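Local atomic coordinates of metallo-beta-lactamase domain-containing protein (Enterococcus faecalis, PDB entry 2AZ4), a protein that is of unknown function but carries two zinc ions in a metallo-beta-lactamase fold and may act as an RNA-binding exonuclease. Residues 334-339 against 365-370; 254-259 against 327-332; 25-30 against 155-160. One frame throughout, in Å; residues are numbered along the deposited sequence.

Contact 1. Residues 334-339 against 365-370; sequences NQFDNL and DLLAKK
Lys-370, in the chain that follows helix 358-369, holds two carbonyls in and just after the short 3-10 segment 336-338, in the loop that follows strand 328-331; this polar clasp is backed by a small apolar patch. Lys-370 sets off with CG anti to its carbonyl carbon, and its chain then bends twice, at chi3 (54°) and chi4 (65°), which brings the ammonium to the turn's carbonyl oxygens. There NZ donates to two backbone oxygens. The bond to Leu-339 O, 2.9 Å from Lys-370 NZ, lies nearly along the C=O axis, whereas Asp-337 O, 3.0 Å from the same NZ, receives it from well above the carbonyl plane. Asp-337 OD1 stands 4.3 Å from Lys-370 NZ, beyond a salt bridge, and a water bridges the two charges, donating to OD1 and accepting from NZ. Beside this, Phe-336 CB meets Leu-366 CD2 at 4.3 Å, and Leu-367 CD2 approaches the Phe-336 ring obliquely at CD1. Phe-363, one turn earlier on helix 358-369, packs edge-to-face with Phe-336. Leu-339 and Leu-367 both rest on Ile-372 ahead of strand 373-376, while Asn-338 ND2 bonds to Tyr-318 OH of helix 318-323.

Contact 2. Residues 254-259 against 327-332; sequences RQITFN and DYLWQV
Trp-330 leaves strand 328-331 with CG in the crowded position between its backbone N and carbonyl carbon (chi1 60°), which lays the indole alongside Thr-257 of strand 256-260. From CB the ring runs out beneath the Thr-257 methyl: Trp-330 CG is 4.0 Å from Thr-257 CG2, Trp-330 CD1 lies near both that methyl and Ile-256 O, Trp-330 NE1 near both the methyl and Gln-255 NE2, and Trp-330 CE2 makes the closest approach, 3.3 Å from Thr-257 CG2. The methyl sits 18° off the normal of the five-membered ring, a CH-pi contact over one face. At the far rim, Gln-255 NE2 comes up in the ring plane at 3.7 Å from Trp-330 CZ2, its amide turned steeply to the indole; Gln-255 OE1 is taken by Gln-340 N. Helix 318-323 also packs on this tryptophan. The two strands are central neighbours in a six-stranded parallel sheet, and their register is fixed by Phe-258 N donating to Trp-330 O (3.0 Å) and Val-332 N donating to Phe-258 O (2.9 Å), the latter nearly along the C=O axis. A further link, Trp-330 N to Ile-256 O, is weak. On the face opposite Trp-330, Leu-329 CD1 meets Ile-256 CG2 at 3.5 Å, and Leu-329 CG lies obliquely against Phe-258 CD2. Toward the C-terminal ends, Gln-331 NE2 donates in its own amide plane to Asn-259 OD1 (3.0 Å), a nearly straight bond of 165°, while Gln-331 OE1 accepts from Glu-282 N of the adjoining strand 278-282.

Contact 3. Residues 25-30 against 155-160; sequences VAYKDA and VGEISV
Two type II' beta turns, Tyr-27 to Ala-30 and Val-155 to Ile-158, lie against each other, each closed by a reciprocal pair of backbone hydrogen bonds between its first and last residues, and no direct backbone hydrogen bond joins one turn to the other. Their second positions, Lys-28 (phi 51°) and Gly-156 (phi 53°), share the positive phi that a type II' turn has at its first corner. Gly-156 comes close to Ala-30, whose CB packs over its CA and lies 3.4 Å from Val-155 O. A water bridges the turns, donating to Tyr-27 O and accepting from Glu-157 N. Across the outer side, Lys-28 is extended beyond CG, its CG over one face of the Tyr-27 ring, and its NZ reaches Glu-157 OE2 at 2.9 Å in a salt bridge that uses the syn lone pair of the carboxylate oxygen. Glu-157 is likewise extended beyond CG; its CB lies obliquely to the tyrosine ring, 3.9 Å from Tyr-27 CE2, and its carboxylate plane stands almost perpendicular to that ring (87°). On the inner side, Ile-158 CD1 lies against Val-25 O (3.7 Å) and Ala-30 O (3.8 Å), while Ile-158 CG1 touches Tyr-27 CB at 4.1 Å. Pro-180 is touched by both Tyr-27 and Glu-157, and Ile-177 by both Val-25 and Ile-158. Each turn is the tip of a beta hairpin, 22-27 with 30-34 and 152-155 with 158-164; the two hairpins belong to different sheets, and their tips meet here at an end of the two-sheet sandwich of the metallo-beta-lactamase fold.

In the fold
From the N terminus, contact 3 comes first: it brings residues 25-30 and 155-160 together across 124 residues, joining hairpins of the two seven-stranded sheets. Contact 2 follows after it has closed, pairing 254-259 with 327-332 across a 67-residue excursion within the six-stranded parallel sheet. Only then does contact 1 open, closing the shorter span from 334-339 to 365-370 around strand 344-348 and tying the loop after strand 328-331 to the end of helix 358-369. The three are thus in series, with none nested or crossed. Contacts 1 and 2 adjoin, Leu-339 CD2 lying 3.7 Å from Trp-330 CZ2, whereas contact 3 is on the opposite side of the chain's centre, its centre about 50 Å from that of contact 2.

Contact 1. Residues 334-339 against 365-370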
loop_
_atom_site.group_PDB
_atom_site.type_symbol
_atom_site.label_atom_id
_atom_site.label_comp_id
_atom_site.label_asym_id
_atom_site.label_seq_id
_atom_site.Cartn_x
_atom_site.Cartn_y
_atom_site.Cartn_z
ATOM N N ASN A 334 -13.533 14.561 -8.633
ATOM C CA ASN A 334 -14.964 14.620 -8.404
ATOM C C ASN A 334 -15.625 15.583 -9.403
ATOM O O ASN A 334 -14.985 16.036 -10.332
ATOM C CB ASN A 334 -15.295 15.025 -6.955
ATOM C CG ASN A 334 -14.809 16.441 -6.607
ATOM O OD1 ASN A 334 -14.294 17.177 -7.457
ATOM N ND2 ASN A 334 -14.984 16.823 -5.348
ATOM N N GLN A 335 -16.909 15.868 -9.196
ATOM C CA GLN A 335 -17.727 16.665 -10.115
ATOM C C GLN A 335 -17.550 16.237 -11.559
ATOM O O GLN A 335 -17.293 17.073 -12.419
ATOM C CB GLN A 335 -17.437 18.170 -9.970
ATOM C CG GLN A 335 -17.911 18.748 -8.655
ATOM C CD GLN A 335 -17.955 20.275 -8.693
ATOM O OE1 GLN A 335 -18.837 20.878 -9.337
ATOM N NE2 GLN A 335 -16.987 20.903 -8.037
ATOM N N PHE A 336 -17.668 14.941 -11.830
ATOM C CA PHE A 336 -17.365 14.447 -13.185
ATOM C C PHE A 336 -18.390 14.952 -14.200
ATOM O O PHE A 336 -18.123 14.960 -15.400
ATOM C CB PHE A 336 -17.231 12.905 -13.226
ATOM C CG PHE A 336 -16.003 12.395 -12.541
ATOM C CD1 PHE A 336 -14.855 12.126 -13.261
ATOM C CD2 PHE A 336 -15.989 12.193 -11.159
ATOM C CE1 PHE A 336 -13.707 11.649 -12.611
ATOM C CE2 PHE A 336 -14.827 11.732 -10.503
ATOM C CZ PHE A 336 -13.707 11.468 -11.222
ATOM N N ASP A 337 -19.549 15.402 -13.703
ATOM C CA ASP A 337 -20.634 15.925 -14.565
ATOM C C ASP A 337 -20.231 17.238 -15.249
ATOM O O ASP A 337 -20.884 17.682 -16.192
ATOM C CB ASP A 337 -21.949 16.022 -13.764
ATOM C CG ASP A 337 -23.148 16.486 -14.598
ATOM O OD1 ASP A 337 -23.450 15.861 -15.651
ATOM O OD2 ASP A 337 -23.814 17.468 -14.171
ATOM N N ASN A 338 -19.109 17.826 -14.821
ATOM C CA ASN A 338 -18.613 19.085 -15.426
ATOM C C ASN A 338 -17.624 18.919 -16.569
ATOM O O ASN A 338 -17.279 19.893 -17.240
ATOM C CB ASN A 338 -17.995 19.984 -14.357
ATOM C CG ASN A 338 -19.039 20.561 -13.419
ATOM O OD1 ASN A 338 -20.176 20.797 -13.815
ATOM N ND2 ASN A 338 -18.652 20.797 -12.180
ATOM N N LEU A 339 -17.155 17.694 -16.777
ATOM C CA LEU A 339 -16.187 17.410 -17.835
ATOM C C LEU A 339 -16.894 17.567 -19.151
ATOM O O LEU A 339 -18.107 17.414 -19.230
ATOM C CB LEU A 339 -15.639 15.978 -17.704
ATOM C CG LEU A 339 -14.750 15.616 -16.504
ATOM C CD1 LEU A 339 -14.376 14.147 -16.540
ATOM C CD2 LEU A 339 -13.496 16.486 -16.454
ATOM N N ASP A 365 -21.004 4.153 -16.171
ATOM C CA ASP A 365 -22.307 4.580 -16.673
ATOM C C ASP A 365 -22.413 6.116 -16.738
ATOM O O ASP A 365 -22.859 6.672 -17.753
ATOM C CB ASP A 365 -23.453 3.951 -15.853
ATOM C CG ASP A 365 -23.569 2.424 -16.047
ATOM O OD1 ASP A 365 -22.749 1.810 -16.791
ATOM O OD2 ASP A 365 -24.498 1.820 -15.447
ATOM N N LEU A 366 -21.985 6.807 -15.680
ATOM C CA LEU A 366 -21.958 8.280 -15.692
ATOM C C LEU A 366 -21.129 8.848 -16.847
ATOM O O LEU A 366 -21.578 9.762 -17.556
ATOM C CB LEU A 366 -21.497 8.832 -14.327
ATOM C CG LEU A 366 -20.588 10.044 -14.078
ATOM C CD1 LEU A 366 -20.808 11.254 -14.976
ATOM C CD2 LEU A 366 -20.659 10.462 -12.594
ATOM N N LEU A 367 -19.930 8.298 -17.045
ATOM C CA LEU A 367 -19.051 8.763 -18.101
ATOM C C LEU A 367 -19.650 8.510 -19.466
ATOM O O LEU A 367 -19.566 9.361 -20.341
ATOM C CB LEU A 367 -17.675 8.096 -17.994
ATOM C CG LEU A 367 -16.861 8.446 -16.751
ATOM C CD1 LEU A 367 -15.635 7.541 -16.641
ATOM C CD2 LEU A 367 -16.482 9.930 -16.763
ATOM N N ALA A 368 -20.227 7.323 -19.645
ATOM C CA ALA A 368 -20.857 6.945 -20.903
ATOM C C ALA A 368 -21.921 7.941 -21.342
ATOM O O ALA A 368 -21.883 8.411 -22.483
ATOM C CB ALA A 368 -21.434 5.550 -20.812
ATOM N N LYS A 369 -22.835 8.282 -20.436
ATOM C CA LYS A 369 -23.915 9.267 -20.706
ATOM C C LYS A 369 -23.392 10.608 -21.206
ATOM O O LYS A 369 -24.084 11.330 -21.935
ATOM C CB LYS A 369 -24.743 9.523 -19.445
ATOM C CG LYS A 369 -25.649 8.377 -19.024
ATOM C CD LYS A 369 -27.038 8.417 -19.685
ATOM C CE LYS A 369 -27.853 9.661 -19.302
ATOM N NZ LYS A 369 -29.065 9.818 -20.165
ATOM N N LYS A 370 -22.165 10.942 -20.802
ATOM C CA LYS A 370 -21.555 12.204 -21.190
ATOM C C LYS A 370 -20.669 12.068 -22.420
ATOM O O LYS A 370 -19.999 13.024 -22.802
ATOM C CB LYS A 370 -20.773 12.791 -20.016
ATOM C CG LYS A 370 -21.686 13.287 -18.891
ATOM C CD LYS A 370 -20.926 14.011 -17.784
ATOM C CE LYS A 370 -20.043 15.188 -18.304
ATOM N NZ LYS A 370 -20.768 16.357 -18.919
HETATM O O HOH W 1 -23.299 16.381 -18.089
#

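Contact 2. Residues 254-259 against 327-332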
loop_
_atom_site.group_PDB
_atom_site.type_symbol
_atom_site.label_atom_id
_atom_site.label_comp_id
_atom_site.label_asym_id
_atom_site.label_seq_id
_atom_site.Cartn_x
_atom_site.Cartn_y
_atom_site.Cartn_z
ATOM N N ARG A 254 -8.673 18.394 -27.364
ATOM C CA ARG A 254 -9.556 17.567 -26.587
ATOM C C ARG A 254 -9.218 17.745 -25.094
ATOM O O ARG A 254 -8.045 17.787 -24.695
ATOM C CB ARG A 254 -9.386 16.096 -26.994
ATOM C CG ARG A 254 -10.445 15.133 -26.423
ATOM C CD ARG A 254 -10.247 13.727 -26.951
ATOM N NE ARG A 254 -11.429 12.902 -26.706
ATOM C CZ ARG A 254 -11.527 11.597 -26.942
ATOM N NH1 ARG A 254 -10.517 10.905 -27.449
ATOM N NH2 ARG A 254 -12.663 10.986 -26.674
ATOM N N GLN A 255 -10.242 17.854 -24.277
ATOM C CA GLN A 255 -10.022 17.811 -22.846
ATOM C C GLN A 255 -9.485 16.436 -22.485
ATOM O O GLN A 255 -10.033 15.416 -22.916
ATOM C CB GLN A 255 -11.306 18.109 -22.076
ATOM C CG GLN A 255 -11.126 18.052 -20.566
ATOM C CD GLN A 255 -12.346 18.600 -19.834
ATOM O OE1 GLN A 255 -13.372 17.961 -19.797
ATOM N NE2 GLN A 255 -12.218 19.777 -19.244
ATOM N N ILE A 256 -8.381 16.414 -21.744
ATOM C CA ILE A 256 -7.853 15.148 -21.197
ATOM C C ILE A 256 -7.619 15.274 -19.696
ATOM O O ILE A 256 -6.950 16.199 -19.249
ATOM C CB ILE A 256 -6.527 14.720 -21.850
ATOM C CG1 ILE A 256 -6.637 14.777 -23.387
ATOM C CG2 ILE A 256 -6.143 13.295 -21.357
ATOM C CD1 ILE A 256 -5.320 14.500 -24.103
ATOM N N THR A 257 -8.147 14.316 -18.943
ATOM C CA THR A 257 -8.018 14.306 -17.492
ATOM C C THR A 257 -7.635 12.907 -17.045
ATOM O O THR A 257 -7.739 11.955 -17.820
ATOM C CB THR A 257 -9.333 14.755 -16.796
ATOM O OG1 THR A 257 -10.390 13.883 -17.178
ATOM C CG2 THR A 257 -9.706 16.174 -17.205
ATOM N N PHE A 258 -7.202 12.772 -15.801
ATOM C CA PHE A 258 -6.793 11.478 -15.307
ATOM C C PHE A 258 -6.952 11.451 -13.801
ATOM O O PHE A 258 -7.240 12.477 -13.183
ATOM C CB PHE A 258 -5.328 11.204 -15.698
ATOM C CG PHE A 258 -4.323 11.924 -14.832
ATOM C CD1 PHE A 258 -3.592 11.228 -13.884
ATOM C CD2 PHE A 258 -4.135 13.302 -14.949
ATOM C CE1 PHE A 258 -2.671 11.893 -13.067
ATOM C CE2 PHE A 258 -3.215 13.979 -14.131
ATOM C CZ PHE A 258 -2.486 13.273 -13.204
ATOM N N ASN A 259 -6.738 10.284 -13.211
ATOM C CA ASN A 259 -6.567 10.186 -11.766
ATOM C C ASN A 259 -5.739 8.962 -11.444
ATOM O O ASN A 259 -5.662 8.028 -12.252
ATOM C CB ASN A 259 -7.908 10.194 -11.036
ATOM C CG ASN A 259 -7.771 10.506 -9.519
ATOM O OD1 ASN A 259 -6.750 10.996 -9.048
ATOM N ND2 ASN A 259 -8.809 10.216 -8.777
ATOM N N ASP A 327 -4.100 22.627 -23.478
ATOM C CA ASP A 327 -2.929 23.022 -22.686
ATOM C C ASP A 327 -2.640 22.130 -21.502
ATOM O O ASP A 327 -1.475 21.974 -21.123
ATOM C CB ASP A 327 -3.058 24.456 -22.169
ATOM C CG ASP A 327 -2.920 25.505 -23.272
ATOM O OD1 ASP A 327 -2.972 25.184 -24.474
ATOM O OD2 ASP A 327 -2.782 26.680 -22.922
ATOM N N TYR A 328 -3.682 21.567 -20.892
ATOM C CA TYR A 328 -3.465 20.814 -19.667
ATOM C C TYR A 328 -3.851 19.346 -19.729
ATOM O O TYR A 328 -4.815 18.967 -20.403
ATOM C CB TYR A 328 -4.211 21.462 -18.495
ATOM C CG TYR A 328 -3.861 22.911 -18.328
ATOM C CD1 TYR A 328 -2.596 23.289 -17.867
ATOM C CD2 TYR A 328 -4.792 23.905 -18.626
ATOM C CE1 TYR A 328 -2.255 24.632 -17.724
ATOM C CE2 TYR A 328 -4.473 25.255 -18.484
ATOM C CZ TYR A 328 -3.214 25.603 -18.029
ATOM O OH TYR A 328 -2.897 26.912 -17.872
ATOM N N LEU A 329 -3.101 18.542 -18.970
ATOM C CA LEU A 329 -3.564 17.255 -18.533
ATOM C C LEU A 329 -3.811 17.477 -17.047
ATOM O O LEU A 329 -2.882 17.794 -16.317
ATOM C CB LEU A 329 -2.489 16.182 -18.755
ATOM C CG LEU A 329 -2.766 14.849 -18.039
ATOM C CD1 LEU A 329 -3.864 14.020 -18.742
ATOM C CD2 LEU A 329 -1.509 14.016 -17.828
ATOM N N TRP A 330 -5.055 17.348 -16.597
ATOM C CA TRP A 330 -5.345 17.606 -15.182
ATOM C C TRP A 330 -6.016 16.477 -14.413
ATOM O O TRP A 330 -6.699 15.639 -14.979
ATOM C CB TRP A 330 -6.089 18.922 -14.977
ATOM C CG TRP A 330 -7.466 19.079 -15.656
ATOM C CD1 TRP A 330 -7.699 19.434 -16.957
ATOM C CD2 TRP A 330 -8.758 18.976 -15.029
ATOM N NE1 TRP A 330 -9.065 19.533 -17.189
ATOM C CE2 TRP A 330 -9.735 19.247 -16.025
ATOM C CE3 TRP A 330 -9.188 18.653 -13.730
ATOM C CZ2 TRP A 330 -11.121 19.219 -15.756
ATOM C CZ3 TRP A 330 -10.589 18.608 -13.459
ATOM C CH2 TRP A 330 -11.526 18.908 -14.468
ATOM N N GLN A 331 -5.792 16.458 -13.107
ATOM C CA GLN A 331 -6.269 15.369 -12.275
ATOM C C GLN A 331 -7.710 15.666 -11.863
ATOM O O GLN A 331 -7.966 16.614 -11.108
ATOM C CB GLN A 331 -5.366 15.225 -11.044
ATOM C CG GLN A 331 -5.853 14.224 -9.972
ATOM C CD GLN A 331 -5.014 14.249 -8.696
ATOM O OE1 GLN A 331 -4.299 15.209 -8.449
ATOM N NE2 GLN A 331 -5.118 13.187 -7.862
ATOM N N VAL A 332 -8.658 14.865 -12.333
ATOM C CA VAL A 332 -10.066 15.060 -11.908
ATOM C C VAL A 332 -10.387 14.067 -10.792
ATOM O O VAL A 332 -10.089 12.875 -10.914
ATOM C CB VAL A 332 -11.065 14.934 -13.093
ATOM C CG1 VAL A 332 -10.905 13.587 -13.807
ATOM C CG2 VAL A 332 -12.518 15.143 -12.637
HETATM O O HOH W 2 -7.539 19.212 -20.747
HETATM O O HOH W 3 -11.087 9.673 -10.599
#

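Contact 3. Residues 25-30 against 155-160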
loop_
_atom_site.group_PDB
_atom_site.type_symbol
_atom_site.label_atom_id
_atom_site.label_comp_id
_atom_site.label_asym_id
_atom_site.label_seq_id
_atom_site.Cartn_x
_atom_site.Cartn_y
_atom_site.Cartn_z
ATOM N N VAL A 25 7.153 -12.093 15.765
ATOM C CA VAL A 25 8.414 -12.793 15.905
ATOM C C VAL A 25 8.894 -12.511 17.310
ATOM O O VAL A 25 9.042 -11.351 17.694
ATOM C CB VAL A 25 9.477 -12.367 14.858
ATOM C CG1 VAL A 25 10.782 -13.148 15.091
ATOM C CG2 VAL A 25 8.973 -12.651 13.442
ATOM N N ALA A 26 9.092 -13.573 18.085
ATOM C CA ALA A 26 9.498 -13.456 19.495
ATOM C C ALA A 26 10.760 -14.253 19.822
ATOM O O ALA A 26 10.949 -15.373 19.337
ATOM C CB ALA A 26 8.377 -13.889 20.401
ATOM N N TYR A 27 11.595 -13.649 20.664
ATOM C CA TYR A 27 12.851 -14.210 21.128
ATOM C C TYR A 27 13.180 -13.617 22.500
ATOM O O TYR A 27 13.308 -12.393 22.636
ATOM C CB TYR A 27 14.003 -13.875 20.174
ATOM C CG TYR A 27 15.316 -14.513 20.590
ATOM C CD1 TYR A 27 15.549 -15.872 20.364
ATOM C CD2 TYR A 27 16.317 -13.764 21.206
ATOM C CE1 TYR A 27 16.749 -16.474 20.738
ATOM C CE2 TYR A 27 17.518 -14.359 21.601
ATOM C CZ TYR A 27 17.724 -15.719 21.352
ATOM O OH TYR A 27 18.911 -16.311 21.706
ATOM N N LYS A 28 13.335 -14.503 23.486
ATOM C CA LYS A 28 13.535 -14.141 24.900
ATOM C C LYS A 28 12.465 -13.141 25.341
ATOM O O LYS A 28 11.284 -13.403 25.153
ATOM C CB LYS A 28 14.961 -13.642 25.181
ATOM C CG LYS A 28 16.043 -14.711 25.067
ATOM C CD LYS A 28 17.399 -14.082 25.327
ATOM C CE LYS A 28 18.451 -15.110 25.675
ATOM N NZ LYS A 28 19.782 -14.441 25.883
ATOM N N ASP A 29 12.867 -12.008 25.907
ATOM C CA ASP A 29 11.905 -10.996 26.339
ATOM C C ASP A 29 11.633 -9.890 25.305
ATOM O O ASP A 29 11.175 -8.787 25.662
ATOM C CB ASP A 29 12.319 -10.395 27.684
ATOM C CG ASP A 29 13.680 -9.744 27.649
ATOM O OD1 ASP A 29 14.357 -9.766 26.595
ATOM O OD2 ASP A 29 14.072 -9.205 28.712
ATOM N N ALA A 30 11.884 -10.188 24.034
ATOM C CA ALA A 30 11.523 -9.251 22.982
ATOM C C ALA A 30 10.591 -9.858 21.939
ATOM O O ALA A 30 10.623 -11.076 21.668
ATOM C CB ALA A 30 12.783 -8.650 22.324
ATOM N N VAL A 155 15.639 -4.675 18.812
ATOM C CA VAL A 155 14.533 -4.806 19.759
ATOM C C VAL A 155 14.962 -6.002 20.585
ATOM O O VAL A 155 14.839 -7.148 20.131
ATOM C CB VAL A 155 13.192 -5.084 19.025
ATOM C CG1 VAL A 155 12.047 -5.374 20.009
ATOM C CG2 VAL A 155 12.838 -3.920 18.093
ATOM N N GLY A 156 15.509 -5.731 21.772
ATOM C CA GLY A 156 16.232 -6.756 22.528
ATOM C C GLY A 156 17.294 -7.372 21.632
ATOM O O GLY A 156 18.065 -6.661 20.990
ATOM N N GLU A 157 17.299 -8.698 21.554
ATOM C CA GLU A 157 18.246 -9.402 20.708
ATOM C C GLU A 157 17.716 -9.694 19.305
ATOM O O GLU A 157 18.333 -10.447 18.554
ATOM C CB GLU A 157 18.701 -10.680 21.398
ATOM C CG GLU A 157 19.608 -10.405 22.578
ATOM C CD GLU A 157 20.237 -11.686 23.116
ATOM O OE1 GLU A 157 21.062 -12.306 22.392
ATOM O OE2 GLU A 157 19.901 -12.064 24.261
ATOM N N ILE A 158 16.572 -9.111 18.954
ATOM C CA ILE A 158 16.088 -9.149 17.583
ATOM C C ILE A 158 16.608 -7.952 16.795
ATOM O O ILE A 158 16.490 -6.807 17.224
ATOM C CB ILE A 158 14.535 -9.150 17.482
ATOM C CG1 ILE A 158 13.909 -10.114 18.479
ATOM C CG2 ILE A 158 14.097 -9.474 16.051
ATOM C CD1 ILE A 158 12.387 -10.049 18.492
ATOM N N SER A 159 17.160 -8.226 15.622
ATOM C CA SER A 159 17.663 -7.184 14.741
ATOM C C SER A 159 16.825 -7.157 13.453
ATOM O O SER A 159 16.579 -8.197 12.830
ATOM C CB SER A 159 19.139 -7.450 14.447
ATOM O OG SER A 159 19.496 -6.989 13.161
ATOM N N VAL A 160 16.332 -5.978 13.091
ATOM C CA VAL A 160 15.417 -5.856 11.956
ATOM C C VAL A 160 15.997 -4.842 10.994
ATOM O O VAL A 160 16.227 -3.685 11.365
ATOM C CB VAL A 160 13.987 -5.415 12.381
ATOM C CG1 VAL A 160 13.032 -5.367 11.168
ATOM C CG2 VAL A 160 13.424 -6.310 13.484
HETATM O O HOH W 4 15.526 -10.532 22.938
#